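PDB 6Y2K: beta-galactosidase from Marinomonas sp. ef1, which hydrolyses the glycosidic bonds of terminal non-reducing beta-D-galactose residues in beta-galactosides, as a cold-active GH42 enzyme that assembles into hexamers. Local coordinates for the interface of chains A and B. Sequence-based numbering; all coordinates share one arbitrary frame. Chains: chain A/B, beta-galactosidase.

The interface of chains A and B. Residues chain A 358, 360, 363; chain B 205, 500, 504-506.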
# COMPACT_ATOMS: atom_id res chain seq x y z
N PRO A 358 4.10 44.99 14.23
CA PRO A 358 5.30 44.73 13.43
C PRO A 358 6.52 44.26 14.25
O PRO A 358 7.56 43.97 13.66
CB PRO A 358 5.57 46.09 12.79
CG PRO A 358 5.16 47.05 13.84
CD PRO A 358 3.95 46.43 14.51
N GLY A 360 8.02 42.07 18.09
CA GLY A 360 7.79 41.08 19.15
C GLY A 360 7.46 39.68 18.67
O GLY A 360 7.46 39.40 17.45
N GLN A 363 4.62 39.06 15.91
CA GLN A 363 4.59 39.90 14.71
C GLN A 363 3.95 39.22 13.47
O GLN A 363 3.46 39.92 12.58
CB GLN A 363 5.99 40.48 14.39
CG GLN A 363 7.05 39.48 13.95
CD GLN A 363 8.45 40.07 13.93
OE1 GLN A 363 9.05 40.22 12.86
NE2 GLN A 363 8.97 40.41 15.12
N PRO B 205 12.04 37.59 19.47
CA PRO B 205 12.99 37.26 18.39
C PRO B 205 14.15 38.26 18.22
O PRO B 205 15.22 37.85 17.76
CB PRO B 205 12.09 37.21 17.14
CG PRO B 205 10.83 37.93 17.52
CD PRO B 205 10.65 37.63 18.97
N LYS B 500 12.12 41.51 6.79
CA LYS B 500 12.51 41.95 8.13
C LYS B 500 13.45 43.15 8.10
O LYS B 500 14.32 43.25 7.23
CB LYS B 500 13.21 40.81 8.92
CG LYS B 500 12.40 39.53 9.09
CD LYS B 500 11.20 39.71 10.00
CE LYS B 500 10.34 38.46 10.05
NZ LYS B 500 9.04 38.70 10.73
N TYR B 504 14.63 42.90 13.66
CA TYR B 504 13.56 41.89 13.68
C TYR B 504 12.16 42.53 13.78
O TYR B 504 11.38 42.19 14.67
CB TYR B 504 13.82 40.83 14.77
CG TYR B 504 13.50 39.41 14.34
CD1 TYR B 504 12.25 39.07 13.82
CD2 TYR B 504 14.45 38.39 14.47
CE1 TYR B 504 11.96 37.77 13.43
CE2 TYR B 504 14.17 37.09 14.08
CZ TYR B 504 12.92 36.78 13.56
OH TYR B 504 12.65 35.50 13.16
N GLN B 505 11.87 43.45 12.87
CA GLN B 505 10.51 43.98 12.73
C GLN B 505 10.08 43.89 11.27
O GLN B 505 10.91 43.78 10.38
CB GLN B 505 10.42 45.44 13.20
CG GLN B 505 10.78 45.66 14.66
CD GLN B 505 10.39 47.04 15.18
OE1 GLN B 505 9.51 47.70 14.63
NE2 GLN B 505 11.04 47.47 16.27
N ILE B 506 8.77 43.97 11.05
CA ILE B 506 8.22 43.98 9.69
C ILE B 506 8.45 45.38 9.11
O ILE B 506 8.14 46.36 9.79
CB ILE B 506 6.72 43.63 9.67
CG1 ILE B 506 6.53 42.19 10.20
CG2 ILE B 506 6.15 43.80 8.27
CD1 ILE B 506 5.09 41.77 10.39
O HOH W 1 10.67 42.69 17.41
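The side-chain amide of A:Gln363 reaches into chain B and uses both of its ends there. Its oxygen OE1 accepts a hydrogen bond from the side-chain nitrogen NZ of B:Lys500 at 2.6 Å; the two side chains approach from opposite directions, NZ lying 28° off the plane of the A:Gln363 amide carbonyl. The amide nitrogen NE2 donates to the backbone O of B:Tyr504 at 3.0 Å, meeting that carbonyl from above its plane, and also to O of A:Gly360 in its own chain. Both acceptors lie close to the amide plane, which fixes the rotation of the group and identifies its nitrogen end. With chi1 at 68°, CG is flanked by both the backbone N and C, and the extended remainder carries the amide across the boundary.

A backbone hydrogen bond adds a second hold: N of B:Ile506 donates to O of A:Pro358 at 2.9 Å. Water 1 links N of A:Gly360 to the same B:Tyr504 carbonyl.

Apolar packing is modest. The B:Tyr504 ring turns its edge to the amide, the planes 82° apart, with CD1 3.9 Å from CD of A:Gln363. B:Pro205 CB covers one ring face, 3.5 Å above its centre, and so backs the tyrosine from within chain B.

The patch joins a chain A loop following strand 348-352 to the chain B loop after strand 490-493, beside the start of helix 205-233, as part of a subunit contact in the hexamer.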